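Local coordinates for probable ribosomal RNA small subunit methyltransferase (Thermus thermophilus, PDB 3DMH), which transfers a methyl group from S-adenosylmethionine to the N2 amino group of a guanosine in 16S ribosomal RNA, at residues H16-F22 against V56-L61; P33-L38 against P167-A171; Q119-A124 against P180-L185. One frame throughout, in Å; residues are numbered along the deposited sequence.

How the interactions relate
All three contacts lie in the N-terminal half, a Rossmann-like seven-stranded sheet of strand order 3-2-1-4-5-7-6 that is repeated in the C-terminal half. Interactions 1 and 2 are neighbours, centres about 16 Å apart, and meet where Trp58 packs on Asp36 of helix 33-41; their segments alternate along the chain. Interaction 3 opens after interaction 1 has closed, its centre about 29 Å from that of interaction 1 and about 23 Å from that of interaction 2, with which its segments alternate. Together they join the N-terminal hairpin, helix 33-41 and the connection leading to the C-terminal half onto one domain.

Interaction 1 of 3, residues H16-F22 against V56-L61; sequences HPGGRLF and VGWGSL
Opposite faces of the His16 imidazole are met by Leu61 CD2, a methyl reaching in from the other segment, and by Gly19 C, which lies toward the rim of the ring. The methyl sits closest to His16 NE2, 3.3 Å from Leu61 CD2. The motif is a β-hairpin, strands 12-16 and 19-23 joined by a type II turn from His16 to Gly19, laid against the glycine-containing loop that follows the first strand of the Rossmann-like sheet. Trp58 approaches the same histidine obliquely, its six-membered ring tilted 59° to the imidazole, with CZ3 3.6 Å from His16 CB. Arg20 and Phe22, two residues apart on strand 19-23, also pack together: Phe22 CE2 stands over the centre of the guanidinium face, while Arg20 NH2 lies in the plane of the phenyl ring, at its edge. With CG between the backbone N and the carbonyl carbon (chi1 54°), the imidazole folds back over its own turn, where ND1 and NE2 make only weak bonds to Pro17 O and Arg20 O. Buried Leu21 forms the apolar centre. Its CD1 is 3.4 Å from Val56 O and also touches Leu61 CD2; its CD2 packs 4.0 Å from Trp58 CB and against Val56 CG2. On its far side Trp58 rests on Asp36 and Gln39 of helix 33-41. Polar linkage between the segments comes from one water, which donates to Phe22 O at 2.8 Å and to Val56 O at 2.7 Å.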
# COMPACT_ATOMS: atom_id res chain seq x y z
N HIS A 16 -20.50 1.78 16.18
CA HIS A 16 -19.82 1.79 17.49
C HIS A 16 -20.60 2.78 18.36
O HIS A 16 -21.38 3.57 17.83
CB HIS A 16 -18.35 2.22 17.39
CG HIS A 16 -18.15 3.52 16.69
ND1 HIS A 16 -18.14 4.74 17.34
CD2 HIS A 16 -17.93 3.79 15.39
CE1 HIS A 16 -17.94 5.70 16.45
NE2 HIS A 16 -17.81 5.15 15.26
N PRO A 17 -20.44 2.70 19.69
CA PRO A 17 -21.22 3.60 20.54
C PRO A 17 -21.06 5.06 20.12
O PRO A 17 -19.95 5.59 20.05
CB PRO A 17 -20.67 3.33 21.95
CG PRO A 17 -20.20 1.90 21.86
CD PRO A 17 -19.65 1.73 20.49
N GLY A 18 -22.19 5.68 19.81
CA GLY A 18 -22.18 7.08 19.44
C GLY A 18 -21.97 7.43 17.99
O GLY A 18 -22.03 8.61 17.65
N GLY A 19 -21.67 6.44 17.14
CA GLY A 19 -21.41 6.76 15.74
C GLY A 19 -21.30 5.55 14.83
O GLY A 19 -21.87 4.48 15.11
N ARG A 20 -20.56 5.76 13.75
CA ARG A 20 -20.35 4.74 12.73
C ARG A 20 -19.01 4.97 12.07
O ARG A 20 -18.45 6.05 12.15
CB ARG A 20 -21.48 4.79 11.70
CG ARG A 20 -21.43 6.02 10.79
CD ARG A 20 -22.63 6.14 9.86
NE ARG A 20 -22.43 7.31 8.98
CZ ARG A 20 -23.01 7.47 7.79
NH1 ARG A 20 -23.82 6.55 7.28
NH2 ARG A 20 -22.73 8.57 7.06
N LEU A 21 -18.49 3.92 11.44
CA LEU A 21 -17.22 4.02 10.76
C LEU A 21 -17.30 3.18 9.50
O LEU A 21 -17.73 2.03 9.56
CB LEU A 21 -16.13 3.47 11.68
CG LEU A 21 -14.70 3.76 11.29
CD1 LEU A 21 -14.36 5.25 11.49
CD2 LEU A 21 -13.77 2.88 12.11
N PHE A 22 -16.95 3.78 8.36
CA PHE A 22 -16.95 3.02 7.11
C PHE A 22 -15.72 2.16 6.96
O PHE A 22 -14.60 2.60 7.24
CB PHE A 22 -17.04 3.96 5.90
CG PHE A 22 -18.41 4.58 5.72
CD1 PHE A 22 -19.32 4.02 4.84
CD2 PHE A 22 -18.80 5.73 6.44
CE1 PHE A 22 -20.56 4.58 4.62
CE2 PHE A 22 -20.08 6.29 6.25
CZ PHE A 22 -20.95 5.70 5.33
N VAL A 56 -8.66 2.72 8.59
CA VAL A 56 -10.06 3.19 8.61
C VAL A 56 -10.36 4.16 9.77
O VAL A 56 -11.47 4.73 9.86
CB VAL A 56 -11.09 2.01 8.58
CG1 VAL A 56 -10.92 1.18 7.30
CG2 VAL A 56 -10.92 1.16 9.81
N GLY A 57 -9.37 4.39 10.64
CA GLY A 57 -9.49 5.44 11.67
C GLY A 57 -10.01 5.05 13.04
O GLY A 57 -10.35 5.91 13.85
N TRP A 58 -10.08 3.74 13.29
CA TRP A 58 -10.56 3.24 14.58
C TRP A 58 -9.65 3.56 15.75
O TRP A 58 -10.11 3.95 16.82
CB TRP A 58 -10.80 1.74 14.47
CG TRP A 58 -11.37 1.07 15.71
CD1 TRP A 58 -10.83 0.02 16.38
CD2 TRP A 58 -12.62 1.36 16.37
NE1 TRP A 58 -11.64 -0.35 17.43
CE2 TRP A 58 -12.75 0.45 17.45
CE3 TRP A 58 -13.64 2.31 16.16
CZ2 TRP A 58 -13.84 0.45 18.32
CZ3 TRP A 58 -14.72 2.32 17.03
CH2 TRP A 58 -14.81 1.39 18.10
N GLY A 59 -8.34 3.42 15.55
CA GLY A 59 -7.38 3.59 16.64
C GLY A 59 -7.40 4.95 17.32
O GLY A 59 -7.27 5.03 18.56
N SER A 60 -7.57 6.02 16.55
CA SER A 60 -7.56 7.36 17.12
C SER A 60 -8.97 7.95 17.20
O SER A 60 -9.13 9.10 17.59
CB SER A 60 -6.65 8.30 16.31
OG SER A 60 -7.05 8.36 14.95
N LEU A 61 -9.98 7.13 16.88
CA LEU A 61 -11.37 7.65 16.87
C LEU A 61 -11.84 8.29 18.19
O LEU A 61 -12.61 9.25 18.15
CB LEU A 61 -12.37 6.60 16.40
CG LEU A 61 -13.74 7.13 15.95
CD1 LEU A 61 -13.63 8.09 14.76
CD2 LEU A 61 -14.60 5.95 15.55
O HOH W 1 -13.51 5.06 8.06

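Interaction 2 of 3, residues P33-L38 against P167-A171; sequences PVHDLL and PYRVA
Tyr168 spreads its ring beneath Pro33, whose CB stands 3.4 Å from the centroid of the Tyr168 ring and 12° off the ring normal, a CH-pi contact over the middle of the face. The opposite face carries Pro167 CG, so the phenol is held between two prolines, one from each segment. The Val34 side chain runs at about a right angle to that of Tyr168 and reaches the ring obliquely, its CG2 3.8 Å from Tyr168 CD1. One turn further along the helix, Leu37 swings over the strand with CG anti to its backbone N (chi1 -162°). That turn lays CD2 on the peptide after Tyr168, 3.5 Å from Tyr168 O, and sets Leu37 CG 3.6 Å from Val170 CG2, the two side chains lying alongside and pointing opposite ways. The other methyl of this valine, CG1, meets Leu38 CD2 at 3.9 Å. Helix 33-41 thus applies one stripe of residues, Pro33, Val34, Leu37 and Leu38, to the strand side bearing Tyr168 and Val170; the short axes pass 8.0 Å apart at 41°. This is the helix-on-sheet layer of a Rossmann-like methyltransferase fold, and the same helix also touches strands 102-108 and 133-140. Arg169 points away, its NH1 bonded to Gly166 O and, at 3.0 Å, to Tyr168 O from above the carbonyl plane. Between helix and strand, hydrocarbon meets an aromatic face, valine methyls and a peptide group, so shape, rather than paired charges or directed bonds, sets the fit.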
# COMPACT_ATOMS: atom_id res chain seq x y z
N PRO A 33 -5.86 -6.24 15.97
CA PRO A 33 -5.62 -6.09 17.42
C PRO A 33 -4.78 -4.87 17.82
O PRO A 33 -4.97 -4.35 18.93
CB PRO A 33 -4.92 -7.40 17.81
CG PRO A 33 -5.33 -8.38 16.73
CD PRO A 33 -5.42 -7.56 15.47
N VAL A 34 -3.89 -4.40 16.95
CA VAL A 34 -3.07 -3.23 17.30
C VAL A 34 -3.95 -1.98 17.31
O VAL A 34 -3.97 -1.23 18.29
CB VAL A 34 -1.85 -3.06 16.35
CG1 VAL A 34 -1.11 -1.75 16.62
CG2 VAL A 34 -0.91 -4.25 16.47
N HIS A 35 -4.70 -1.75 16.23
CA HIS A 35 -5.61 -0.62 16.21
C HIS A 35 -6.70 -0.73 17.30
O HIS A 35 -7.09 0.27 17.90
CB HIS A 35 -6.25 -0.42 14.82
CG HIS A 35 -5.27 -0.13 13.71
ND1 HIS A 35 -5.08 1.14 13.20
CD2 HIS A 35 -4.45 -0.95 13.00
CE1 HIS A 35 -4.18 1.09 12.24
NE2 HIS A 35 -3.79 -0.16 12.09
N ASP A 36 -7.17 -1.96 17.58
CA ASP A 36 -8.19 -2.17 18.62
C ASP A 36 -7.67 -1.79 20.01
O ASP A 36 -8.38 -1.20 20.80
CB ASP A 36 -8.68 -3.62 18.65
CG ASP A 36 -9.63 -3.94 17.51
OD1 ASP A 36 -10.05 -2.99 16.82
OD2 ASP A 36 -9.94 -5.13 17.30
N LEU A 37 -6.41 -2.11 20.27
CA LEU A 37 -5.84 -1.80 21.58
C LEU A 37 -5.65 -0.29 21.70
O LEU A 37 -5.90 0.29 22.77
CB LEU A 37 -4.53 -2.55 21.81
CG LEU A 37 -4.07 -2.64 23.28
CD1 LEU A 37 -5.09 -3.39 24.13
CD2 LEU A 37 -2.73 -3.34 23.31
N LEU A 38 -5.22 0.36 20.62
CA LEU A 38 -5.19 1.83 20.62
C LEU A 38 -6.54 2.46 20.96
O LEU A 38 -6.62 3.39 21.76
CB LEU A 38 -4.77 2.36 19.25
CG LEU A 38 -3.29 2.55 18.98
CD1 LEU A 38 -3.15 2.96 17.53
CD2 LEU A 38 -2.68 3.62 19.92
N PRO A 167 0.34 -10.34 22.89
CA PRO A 167 1.58 -9.77 22.39
C PRO A 167 1.43 -8.28 22.02
O PRO A 167 2.43 -7.63 21.70
CB PRO A 167 1.84 -10.59 21.12
CG PRO A 167 0.46 -10.83 20.59
CD PRO A 167 -0.40 -11.05 21.82
N TYR A 168 0.20 -7.76 22.08
CA TYR A 168 -0.08 -6.40 21.61
C TYR A 168 0.14 -5.39 22.71
O TYR A 168 -0.16 -5.65 23.89
CB TYR A 168 -1.50 -6.30 21.03
CG TYR A 168 -1.75 -7.38 20.00
CD1 TYR A 168 -1.14 -7.32 18.75
CD2 TYR A 168 -2.55 -8.48 20.30
CE1 TYR A 168 -1.33 -8.33 17.81
CE2 TYR A 168 -2.76 -9.49 19.37
CZ TYR A 168 -2.15 -9.41 18.14
OH TYR A 168 -2.36 -10.41 17.22
N ARG A 169 0.69 -4.23 22.34
CA ARG A 169 1.09 -3.20 23.30
C ARG A 169 0.68 -1.83 22.81
O ARG A 169 0.70 -1.58 21.60
CB ARG A 169 2.61 -3.19 23.47
CG ARG A 169 3.23 -4.44 24.08
CD ARG A 169 2.83 -4.58 25.54
NE ARG A 169 3.44 -5.76 26.17
CZ ARG A 169 2.96 -7.00 26.09
NH1 ARG A 169 1.86 -7.26 25.40
NH2 ARG A 169 3.60 -7.99 26.71
N VAL A 170 0.35 -0.95 23.75
CA VAL A 170 0.33 0.50 23.53
C VAL A 170 1.23 1.14 24.57
O VAL A 170 1.13 0.81 25.77
CB VAL A 170 -1.07 1.11 23.68
CG1 VAL A 170 -1.03 2.61 23.31
CG2 VAL A 170 -2.09 0.37 22.83
N ALA A 171 2.11 2.02 24.11
CA ALA A 171 2.93 2.85 24.97
C ALA A 171 2.62 4.32 24.79
O ALA A 171 2.16 4.76 23.73
CB ALA A 171 4.40 2.59 24.72

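Interaction 3 of 3, residues Q119-A124 against P180-L185; sequences QASLVA and PPLPSL
Residues 119-124 of helix 115-128 are flanked by a nearly straight polyproline II-like run, 180-184, which heads obliquely back along the helix and comes nearest at Val123 and Leu182, with CA atoms 6.2 Å apart. Val123 carries the contact. With CG1 anti to the backbone N (chi1 -178°), that methyl rests against the run, 3.7 Å from Pro181 O, and touches Pro180 CG and, 4.0 Å away, Leu182 CD2. Val123 CG2 points at the Pro183 ring, 4.1 Å from Pro183 CD. One turn back, Ala120 CB receives Leu185 CD2 at 3.7 Å, and Trp95 backs both Ala120 and Leu185. Cutting Val123 back to an alanine removes both methyls and would probably leave a gap facing Pro180, Leu182 and Pro183, with the run less firmly seated on the helix. Polar ties lie at the margins: Pro180 O accepts from Arg127 NH1 farther along the helix, and Gln119 NE2 bonds Glu151. Helix 115-128 makes the β-α-β crossover from strand 102-108 to strand 133-140, a unit typical of Rossmann-like folds, and the run resting on it belongs to the linker between the two methyltransferase-like halves.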
# COMPACT_ATOMS: atom_id res chain seq x y z
N GLN A 119 11.04 3.53 10.82
CA GLN A 119 11.96 4.54 11.37
C GLN A 119 11.60 5.94 10.91
O GLN A 119 11.62 6.89 11.70
CB GLN A 119 13.41 4.22 10.98
CG GLN A 119 14.43 5.18 11.60
CD GLN A 119 14.54 5.02 13.11
OE1 GLN A 119 14.20 3.97 13.66
NE2 GLN A 119 15.03 6.06 13.78
N ALA A 120 11.26 6.06 9.62
CA ALA A 120 10.85 7.34 9.05
C ALA A 120 9.59 7.83 9.75
O ALA A 120 9.44 9.02 10.00
CB ALA A 120 10.59 7.18 7.55
N SER A 121 8.69 6.89 10.05
CA SER A 121 7.44 7.21 10.77
C SER A 121 7.70 7.68 12.20
O SER A 121 7.06 8.62 12.68
CB SER A 121 6.49 6.02 10.77
OG SER A 121 6.04 5.75 9.44
N LEU A 122 8.65 7.01 12.87
CA LEU A 122 9.04 7.40 14.24
C LEU A 122 9.63 8.80 14.26
O LEU A 122 9.28 9.61 15.12
CB LEU A 122 10.04 6.39 14.82
CG LEU A 122 9.45 5.02 15.19
CD1 LEU A 122 10.55 4.04 15.59
CD2 LEU A 122 8.39 5.15 16.29
N VAL A 123 10.54 9.09 13.32
CA VAL A 123 11.12 10.43 13.25
C VAL A 123 10.08 11.49 12.88
O VAL A 123 10.07 12.58 13.44
CB VAL A 123 12.32 10.49 12.28
CG1 VAL A 123 12.92 11.88 12.28
CG2 VAL A 123 13.37 9.47 12.70
N ALA A 124 9.18 11.16 11.94
CA ALA A 124 8.10 12.08 11.59
C ALA A 124 7.28 12.42 12.84
O ALA A 124 6.88 13.57 13.04
CB ALA A 124 7.20 11.47 10.53
N PRO A 180 15.63 14.74 15.59
CA PRO A 180 16.65 14.79 14.54
C PRO A 180 16.06 15.12 13.16
O PRO A 180 14.83 15.20 13.01
CB PRO A 180 17.19 13.36 14.53
CG PRO A 180 16.02 12.53 14.92
CD PRO A 180 15.34 13.35 15.99
N PRO A 181 16.94 15.32 12.16
CA PRO A 181 16.46 15.43 10.79
C PRO A 181 15.87 14.09 10.34
O PRO A 181 16.15 13.04 10.94
CB PRO A 181 17.73 15.76 10.00
CG PRO A 181 18.70 16.31 11.02
CD PRO A 181 18.41 15.52 12.25
N LEU A 182 15.01 14.14 9.32
CA LEU A 182 14.53 12.90 8.71
C LEU A 182 15.71 12.12 8.16
O LEU A 182 16.67 12.72 7.67
CB LEU A 182 13.55 13.20 7.57
CG LEU A 182 12.14 13.65 7.93
CD1 LEU A 182 11.40 14.13 6.69
CD2 LEU A 182 11.38 12.52 8.64
N PRO A 183 15.64 10.78 8.23
CA PRO A 183 16.68 9.98 7.58
C PRO A 183 16.55 10.11 6.06
O PRO A 183 15.54 10.60 5.56
CB PRO A 183 16.36 8.54 8.02
CG PRO A 183 15.26 8.64 9.05
CD PRO A 183 14.59 9.95 8.85
N SER A 184 17.61 9.73 5.34
CA SER A 184 17.57 9.66 3.89
C SER A 184 16.53 8.62 3.51
O SER A 184 16.52 7.53 4.08
CB SER A 184 18.94 9.26 3.35
OG SER A 184 19.02 9.52 1.97
N LEU A 185 15.66 8.96 2.57
CA LEU A 185 14.50 8.12 2.29
C LEU A 185 14.55 7.39 0.95
O LEU A 185 13.99 6.31 0.80
CB LEU A 185 13.24 8.96 2.35
CG LEU A 185 12.93 9.60 3.69
CD1 LEU A 185 11.96 10.76 3.50
CD2 LEU A 185 12.38 8.57 4.67